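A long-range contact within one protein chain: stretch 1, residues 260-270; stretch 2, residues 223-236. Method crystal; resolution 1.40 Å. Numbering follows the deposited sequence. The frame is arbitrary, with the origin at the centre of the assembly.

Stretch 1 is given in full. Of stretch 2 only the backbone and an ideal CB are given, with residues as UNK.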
ATOM      1  N   ALA A 260      -5.722  -5.988 -15.042  1.00  8.94           N
ATOM      2  CA  ALA A 260      -6.468  -5.364 -16.143  1.00 11.05           C
ATOM      3  C   ALA A 260      -6.039  -5.895 -17.508  1.00  9.34           C
ATOM      4  O   ALA A 260      -6.885  -6.146 -18.365  1.00 12.13           O
ATOM      5  CB  ALA A 260      -6.325  -3.849 -16.097  1.00 11.29           C
ATOM      6  N   ASP A 261      -4.744  -6.103 -17.695  1.00  9.61           N
ATOM      7  CA  ASP A 261      -4.224  -6.645 -18.960  1.00 10.93           C
ATOM      8  C   ASP A 261      -4.813  -8.022 -19.252  1.00 13.91           C
ATOM      9  O   ASP A 261      -5.195  -8.324 -20.383  1.00 14.85           O
ATOM     10  CB  ASP A 261      -2.686  -6.733 -18.968  1.00 12.54           C
ATOM     11  CG  ASP A 261      -1.996  -5.378 -19.025  1.00 10.59           C
ATOM     12  OD1 ASP A 261      -2.653  -4.327 -19.275  1.00 12.86           O
ATOM     13  OD2 ASP A 261      -0.758  -5.388 -18.787  1.00 15.40           O
ATOM     14  N   ALA A 262      -4.901  -8.858 -18.230  1.00 11.67           N
ATOM     15  CA  ALA A 262      -5.531 -10.183 -18.396  1.00 12.67           C
ATOM     16  C   ALA A 262      -7.021 -10.101 -18.728  1.00 10.53           C
ATOM     17  O   ALA A 262      -7.524 -10.789 -19.633  1.00 14.56           O
ATOM     18  CB  ALA A 262      -5.320 -11.012 -17.134  1.00 11.80           C
ATOM     19  N   PHE A 263      -7.744  -9.282 -17.958  1.00  8.71           N
ATOM     20  CA  PHE A 263      -9.188  -9.118 -18.140  1.00 10.89           C
ATOM     21  C   PHE A 263      -9.538  -8.455 -19.477  1.00 13.15           C
ATOM     22  O   PHE A 263     -10.516  -8.843 -20.119  1.00 12.10           O
ATOM     23  CB  PHE A 263      -9.792  -8.343 -16.971  1.00 11.77           C
ATOM     24  CG  PHE A 263     -10.107  -9.209 -15.764  1.00 11.89           C
ATOM     25  CD1 PHE A 263      -9.101  -9.686 -14.939  1.00 10.83           C
ATOM     26  CD2 PHE A 263     -11.412  -9.578 -15.488  1.00 10.21           C
ATOM     27  CE1 PHE A 263      -9.396 -10.470 -13.827  1.00 11.99           C
ATOM     28  CE2 PHE A 263     -11.717 -10.362 -14.381  1.00 12.83           C
ATOM     29  CZ  PHE A 263     -10.699 -10.810 -13.557  1.00 13.19           C
ATOM     30  N   ALA A 264      -8.710  -7.507 -19.916  1.00 12.19           N
ATOM     31  CA  ALA A 264      -8.935  -6.817 -21.198  1.00 11.98           C
ATOM     32  C   ALA A 264      -8.866  -7.788 -22.365  1.00 15.96           C
ATOM     33  O   ALA A 264      -9.531  -7.604 -23.377  1.00 17.60           O
ATOM     34  CB  ALA A 264      -7.916  -5.714 -21.389  1.00 12.36           C
ATOM     35  N   ALA A 265      -8.031  -8.811 -22.212  1.00 15.06           N
ATOM     36  CA  ALA A 265      -7.822  -9.835 -23.249  1.00 17.63           C
ATOM     37  C   ALA A 265      -8.875 -10.940 -23.337  1.00 20.86           C
ATOM     38  O   ALA A 265      -8.826 -11.762 -24.248  1.00 26.12           O
ATOM     39  CB  ALA A 265      -6.450 -10.473 -23.087  1.00 16.04           C
ATOM     40  N   ASP A 266      -9.803 -10.977 -22.393  1.00 17.08           N
ATOM     41  CA  ASP A 266     -10.768 -12.057 -22.312  1.00 18.11           C
ATOM     42  C   ASP A 266     -12.001 -11.546 -23.028  1.00 20.59           C
ATOM     43  O   ASP A 266     -12.656 -10.612 -22.560  1.00 18.56           O
ATOM     44  CB  ASP A 266     -11.050 -12.384 -20.848  1.00 18.05           C
ATOM     45  CG  ASP A 266     -11.993 -13.562 -20.666  1.00 21.14           C
ATOM     46  OD1 ASP A 266     -13.079 -13.582 -21.285  1.00 26.73           O
ATOM     47  OD2 ASP A 266     -11.657 -14.464 -19.868  1.00 24.14           O
ATOM     48  N   LYS A 267     -12.312 -12.140 -24.175  1.00 24.30           N
ATOM     49  CA  LYS A 267     -13.443 -11.673 -24.992  1.00 21.90           C
ATOM     50  C   LYS A 267     -14.801 -11.715 -24.271  1.00 19.44           C
ATOM     51  O   LYS A 267     -15.727 -10.993 -24.643  1.00 24.23           O
ATOM     52  CB  LYS A 267     -13.503 -12.451 -26.311  1.00 30.06           C
ATOM     53  CG  LYS A 267     -13.883 -13.913 -26.153  1.00 40.78           C
ATOM     54  CD  LYS A 267     -13.856 -14.671 -27.467  1.00 64.22           C
ATOM     55  CE  LYS A 267     -14.236 -16.125 -27.233  1.00 85.60           C
ATOM     56  NZ  LYS A 267     -14.375 -16.876 -28.505  1.00 82.89           N
ATOM     57  N   ASP A 268     -14.918 -12.564 -23.246  1.00 20.62           N
ATOM     58  CA  ASP A 268     -16.192 -12.722 -22.507  1.00 25.02           C
ATOM     59  C   ASP A 268     -16.335 -11.692 -21.401  1.00 16.08           C
ATOM     60  O   ASP A 268     -17.389 -11.584 -20.781  1.00 17.97           O
ATOM     61  CB  ASP A 268     -16.333 -14.135 -21.922  1.00 24.00           C
ATOM     62  CG  ASP A 268     -16.454 -15.216 -23.000  1.00 31.11           C
ATOM     63  OD1 ASP A 268     -17.101 -14.951 -24.025  1.00 31.05           O
ATOM     64  OD2 ASP A 268     -15.923 -16.331 -22.809  1.00 35.14           O
ATOM     65  N   VAL A 269     -15.262 -10.949 -21.139  1.00 17.79           N
ATOM     66  CA  VAL A 269     -15.310  -9.788 -20.245  1.00 19.60           C
ATOM     67  C   VAL A 269     -15.663  -8.578 -21.097  1.00 21.16           C
ATOM     68  O   VAL A 269     -14.839  -8.069 -21.866  1.00 27.19           O
ATOM     69  CB  VAL A 269     -13.977  -9.579 -19.501  1.00 17.53           C
ATOM     70  CG1 VAL A 269     -14.002  -8.288 -18.678  1.00 17.96           C
ATOM     71  CG2 VAL A 269     -13.692 -10.779 -18.613  1.00 14.69           C
ATOM     72  N   THR A 270     -16.910  -8.153 -20.990  1.00 15.93           N
ATOM     73  CA  THR A 270     -17.397  -7.039 -21.811  1.00 21.81           C
ATOM     74  C   THR A 270     -17.070  -5.683 -21.216  1.00 23.55           C
ATOM     75  O   THR A 270     -17.022  -4.694 -21.929  1.00 21.95           O
ATOM     76  CB  THR A 270     -18.906  -7.130 -22.071  1.00 29.52           C
ATOM     77  OG1 THR A 270     -19.600  -7.203 -20.813  1.00 20.81           O
ATOM     78  CG2 THR A 270     -19.206  -8.361 -22.974  1.00 33.58           C
ATOM     79  N   UNK A 223       3.618  -8.111  -6.815  1.00  7.93           N
ATOM     80  CA  UNK A 223       4.445  -8.483  -7.965  1.00 10.31           C
ATOM     81  C   UNK A 223       3.581  -8.544  -9.232  1.00 10.97           C
ATOM     82  O   UNK A 223       2.542  -9.213  -9.255  1.00  9.94           O
ATOM     83  CB  UNK A 223       5.135  -9.826  -7.721  1.00 10.31           C
ATOM     84  N   UNK A 224       4.035  -7.847 -10.271  1.00 11.06           N
ATOM     85  CA  UNK A 224       3.331  -7.752 -11.540  1.00 10.13           C
ATOM     86  C   UNK A 224       3.015  -9.125 -12.150  1.00 10.19           C
ATOM     87  O   UNK A 224       1.853  -9.427 -12.436  1.00 11.02           O
ATOM     88  CB  UNK A 224       4.162  -6.928 -12.525  1.00 10.13           C
ATOM     89  N   UNK A 225       4.033  -9.965 -12.343  1.00 11.60           N
ATOM     90  CA  UNK A 225       3.823 -11.247 -13.026  1.00 13.32           C
ATOM     91  C   UNK A 225       2.940 -12.188 -12.225  1.00 12.50           C
ATOM     92  O   UNK A 225       2.097 -12.897 -12.784  1.00 12.59           O
ATOM     93  CB  UNK A 225       5.167 -11.922 -13.305  1.00 13.32           C
ATOM     94  N   UNK A 226       3.129 -12.166 -10.911  1.00 10.82           N
ATOM     95  CA  UNK A 226       2.327 -12.965 -10.002  1.00 10.69           C
ATOM     96  C   UNK A 226       0.854 -12.550 -10.133  1.00 10.92           C
ATOM     97  O   UNK A 226      -0.037 -13.402 -10.248  1.00 10.96           O
ATOM     98  CB  UNK A 226       2.818 -12.805  -8.562  1.00 10.69           C
ATOM     99  N   UNK A 227       0.592 -11.244 -10.160  1.00  9.47           N
ATOM    100  CA  UNK A 227      -0.775 -10.758 -10.344  1.00  8.16           C
ATOM    101  C   UNK A 227      -1.346 -11.156 -11.701  1.00  8.53           C
ATOM    102  O   UNK A 227      -2.468 -11.635 -11.792  1.00  9.34           O
ATOM    103  CB  UNK A 227      -0.816  -9.236 -10.192  1.00  8.16           C
ATOM    104  N   UNK A 228      -0.578 -10.931 -12.762  1.00 10.74           N
ATOM    105  CA  UNK A 228      -1.092 -11.248 -14.093  1.00 12.05           C
ATOM    106  C   UNK A 228      -1.426 -12.728 -14.199  1.00 12.93           C
ATOM    107  O   UNK A 228      -2.496 -13.107 -14.682  1.00 11.25           O
ATOM    108  CB  UNK A 228      -0.078 -10.856 -15.170  1.00 12.05           C
ATOM    109  N   UNK A 229      -0.503 -13.559 -13.738  1.00 11.45           N
ATOM    110  CA  UNK A 229      -0.716 -15.002 -13.776  1.00 11.55           C
ATOM    111  C   UNK A 229      -1.897 -15.488 -12.962  1.00 10.78           C
ATOM    112  O   UNK A 229      -2.646 -16.363 -13.419  1.00 11.93           O
ATOM    113  CB  UNK A 229       0.546 -15.714 -13.286  1.00 11.55           C
ATOM    114  N   UNK A 230      -2.076 -14.904 -11.782  1.00  9.36           N
ATOM    115  CA  UNK A 230      -3.229 -15.236 -10.974  1.00 11.02           C
ATOM    116  C   UNK A 230      -4.517 -14.836 -11.688  1.00 11.82           C
ATOM    117  O   UNK A 230      -5.452 -15.608 -11.743  1.00 10.16           O
ATOM    118  CB  UNK A 230      -3.137 -14.553  -9.608  1.00 11.02           C
ATOM    119  N   UNK A 231      -4.548 -13.638 -12.265  1.00  9.97           N
ATOM    120  CA  UNK A 231      -5.736 -13.214 -13.011  1.00 10.73           C
ATOM    121  C   UNK A 231      -6.014 -14.182 -14.166  1.00 10.68           C
ATOM    122  O   UNK A 231      -7.152 -14.592 -14.387  1.00 12.50           O
ATOM    123  CB  UNK A 231      -5.557 -11.790 -13.542  1.00 10.73           C
ATOM    124  N   UNK A 232      -4.965 -14.570 -14.874  1.00 10.77           N
ATOM    125  CA  UNK A 232      -5.091 -15.522 -16.007  1.00 11.36           C
ATOM    126  C   UNK A 232      -5.635 -16.875 -15.536  1.00 14.63           C
ATOM    127  O   UNK A 232      -6.544 -17.447 -16.145  1.00 13.46           O
ATOM    128  CB  UNK A 232      -3.737 -15.722 -16.691  1.00 11.36           C
ATOM    129  N   UNK A 233      -5.090 -17.370 -14.427  1.00 12.59           N
ATOM    130  CA  UNK A 233      -5.583 -18.611 -13.813  1.00 11.85           C
ATOM    131  C   UNK A 233      -7.058 -18.502 -13.420  1.00 11.71           C
ATOM    132  O   UNK A 233      -7.863 -19.394 -13.697  1.00 13.98           O
ATOM    133  CB  UNK A 233      -4.744 -18.959 -12.582  1.00 11.85           C
ATOM    134  N   UNK A 234      -7.402 -17.396 -12.773  1.00 10.89           N
ATOM    135  CA  UNK A 234      -8.776 -17.133 -12.387  1.00 11.65           C
ATOM    136  C   UNK A 234      -9.718 -17.098 -13.583  1.00 12.44           C
ATOM    137  O   UNK A 234     -10.813 -17.621 -13.510  1.00 12.29           O
ATOM    138  CB  UNK A 234      -8.857 -15.809 -11.624  1.00 11.65           C
ATOM    139  N   UNK A 235      -9.285 -16.439 -14.658  1.00 10.84           N
ATOM    140  CA  UNK A 235     -10.097 -16.323 -15.856  1.00 11.55           C
ATOM    141  C   UNK A 235     -10.252 -17.653 -16.580  1.00 15.77           C
ATOM    142  O   UNK A 235     -11.340 -17.952 -17.076  1.00 16.21           O
ATOM    143  CB  UNK A 235      -9.487 -15.286 -16.801  1.00 11.55           C
ATOM    144  N   UNK A 236      -9.194 -18.456 -16.557  1.00 12.91           N
ATOM    145  CA  UNK A 236      -9.214 -19.787 -17.138  1.00 13.85           C
ATOM    146  C   UNK A 236     -10.190 -20.704 -16.400  1.00 15.97           C
ATOM    147  O   UNK A 236     -10.864 -21.532 -17.015  1.00 22.34           O
ATOM    148  CB  UNK A 236      -7.808 -20.389 -17.121  1.00 13.85           C
TER

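From 224 onward stretch 2 is helical, and the helix runs on beyond 236. Its axis runs 30° from that of helix 260-264, with a closest approach of 8.6 Å; no direct hydrogen bond joins the two stretches.

Position 223 lies just before the helix, with extended backbone angles (-132/128) and nothing of stretch 1 near its ideal CB. A capping residue, Asp, Asn, Ser or Thr, would suit it. It is D223, whose OD2 accepts from N of residue 226 at 3.0 Å.

At 224 CA-to-CB points sideways, so only a long side chain could reach D261. The residue is F224; its ring edge comes to D261, CZ lying 3.8 Å from OD2. Positions 225, 226 and 227 are out of reach and stretch 1 sets them no demand. They hold N225, T226 and A227.

Position 228 also points sideways, but the carboxylate of D261 offers negative charge to a long side chain, favouring Lys or Arg; Gln could also donate, but without the charge. In K228, CE packs 4.1 Å from D261 CB, and a water bridges the charged groups, accepting from K228 NZ at 2.7 Å and donating to D261 OD2 at 2.8 Å.

Positions 229 (away) and 230 (out of reach) are unconstrained here; they are N229 and L230.

Position 231 points toward stretch 1, and its ideal CB is already 3.7 Å from A262 CB and 4.1 Å from F263 CE1. With so little space, Ala, Gly or Ser fits best. A231 places its methyl against A262 and at the edge of the F263 ring.

At 232 CA-to-CB is sideways, and the carbonyl of A262, only weakly bonded within its own stretch, could be served by a polar side chain through water. The residue is E232, and A262 CA to E232 CA, at 5.9 Å, is the closest CA pair between the stretches. Its side chain curls back with chi1 and chi2 both m: OE2 lies 3.6 Å from A262 CB, while one water donates to both E232 OE1 and A262 O, each at 2.7 Å. A262 thus sits as a knob among K228, A231, E232 and residue 235.

Position 233 is out of reach, and 234 points toward stretch 1 without contact; they are A233 and N234.

Position 235 points toward a recess lined by A262, F263, D266 and V269. Its ideal CB is 3.8 Å from D266 OD2, a carboxylate oxygen on an otherwise largely apolar border; Leu, Met or Ile would suit. L235 (m, t) has the largest covered area: CD1 lies 4.0 Å from A262 CB, and CD2 lies over the F263 face, 3.6 Å from CE2, in a CH-pi contact. D266 OD2, hydrogen-bonded elsewhere in the structure, lies 3.7 Å from L235 CD2.

Position 236 points away, leaving the choice open; it is T236.

Stretch 2, residues 223-236: DFNTAKNLAEANLT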
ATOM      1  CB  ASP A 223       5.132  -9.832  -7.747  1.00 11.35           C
ATOM      2  CG  ASP A 223       5.969 -10.261  -8.946  1.00 13.51           C
ATOM      3  OD1 ASP A 223       6.945  -9.573  -9.295  1.00 16.29           O
ATOM      4  OD2 ASP A 223       5.631 -11.293  -9.542  1.00 15.19           O
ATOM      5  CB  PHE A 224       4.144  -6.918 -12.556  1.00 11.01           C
ATOM      6  CG  PHE A 224       3.376  -6.565 -13.799  1.00 13.51           C
ATOM      7  CD1 PHE A 224       3.244  -7.475 -14.831  1.00 14.22           C
ATOM      8  CD2 PHE A 224       2.757  -5.338 -13.910  1.00 12.98           C
ATOM      9  CE1 PHE A 224       2.516  -7.155 -15.958  1.00 15.07           C
ATOM     10  CE2 PHE A 224       2.037  -4.999 -15.036  1.00 15.20           C
ATOM     11  CZ  PHE A 224       1.903  -5.915 -16.062  1.00 17.07           C
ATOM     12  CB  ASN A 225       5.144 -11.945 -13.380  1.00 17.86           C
ATOM     13  CG  ASN A 225       5.792 -11.373 -14.620  1.00 19.70           C
ATOM     14  OD1 ASN A 225       5.199 -10.578 -15.347  1.00 19.70           O
ATOM     15  ND2 ASN A 225       7.026 -11.767 -14.859  1.00 28.80           N
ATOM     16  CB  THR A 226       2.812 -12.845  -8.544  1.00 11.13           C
ATOM     17  OG1 THR A 226       4.190 -13.251  -8.453  1.00 14.04           O
ATOM     18  CG2 THR A 226       1.955 -13.693  -7.617  1.00 12.98           C
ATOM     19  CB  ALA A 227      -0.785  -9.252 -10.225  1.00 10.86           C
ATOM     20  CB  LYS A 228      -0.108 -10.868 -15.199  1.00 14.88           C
ATOM     21  CG  LYS A 228      -0.722 -11.027 -16.589  1.00 13.78           C
ATOM     22  CD  LYS A 228       0.121 -10.416 -17.680  1.00 22.45           C
ATOM     23  CE  LYS A 228      -0.686 -10.353 -18.958  1.00 23.35           C
ATOM     24  NZ  LYS A 228       0.169 -10.097 -20.132  1.00 25.33           N
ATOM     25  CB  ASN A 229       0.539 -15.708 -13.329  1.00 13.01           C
ATOM     26  CG  ASN A 229       1.638 -15.533 -14.323  1.00 16.32           C
ATOM     27  OD1 ASN A 229       1.407 -15.059 -15.442  1.00 18.75           O
ATOM     28  ND2 ASN A 229       2.819 -15.893 -13.947  1.00 15.72           N
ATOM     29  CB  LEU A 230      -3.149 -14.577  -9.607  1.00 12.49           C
ATOM     30  CG  LEU A 230      -4.246 -14.967  -8.620  1.00 11.44           C
ATOM     31  CD1 LEU A 230      -4.261 -16.476  -8.340  1.00 12.12           C
ATOM     32  CD2 LEU A 230      -4.069 -14.179  -7.332  1.00 13.53           C
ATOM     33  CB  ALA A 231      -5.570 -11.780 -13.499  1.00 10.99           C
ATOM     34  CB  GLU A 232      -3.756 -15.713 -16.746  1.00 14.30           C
ATOM     35  CG  GLU A 232      -3.246 -14.480 -17.478  1.00 15.71           C
ATOM     36  CD  GLU A 232      -4.055 -14.058 -18.691  1.00 26.56           C
ATOM     37  OE1 GLU A 232      -5.197 -14.538 -18.900  1.00 19.34           O
ATOM     38  OE2 GLU A 232      -3.531 -13.182 -19.422  1.00 33.16           O
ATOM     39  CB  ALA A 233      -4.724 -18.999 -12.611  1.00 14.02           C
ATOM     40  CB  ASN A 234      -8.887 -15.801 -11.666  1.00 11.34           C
ATOM     41  CG  ASN A 234      -8.202 -15.769 -10.311  1.00 11.53           C
ATOM     42  OD1 ASN A 234      -8.028 -14.692  -9.777  1.00 10.70           O
ATOM     43  ND2 ASN A 234      -7.875 -16.916  -9.729  1.00 11.93           N
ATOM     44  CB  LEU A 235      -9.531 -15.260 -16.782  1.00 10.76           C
ATOM     45  CG  LEU A 235      -9.755 -13.827 -16.288  1.00 12.72           C
ATOM     46  CD1 LEU A 235      -8.835 -12.923 -17.098  1.00 14.84           C
ATOM     47  CD2 LEU A 235     -11.224 -13.378 -16.364  1.00 16.19           C
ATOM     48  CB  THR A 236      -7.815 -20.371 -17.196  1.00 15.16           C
ATOM     49  OG1 THR A 236      -7.038 -19.581 -18.113  1.00 16.02           O
ATOM     50  CG2 THR A 236      -7.839 -21.814 -17.661  1.00 21.06           C
TER
HETATM   51  O   HOH W   1       0.790  -7.547 -19.499  1.00 23.47           O
HETATM   52  O   HOH W   2      -6.959 -13.230 -20.497  1.00 23.82           O
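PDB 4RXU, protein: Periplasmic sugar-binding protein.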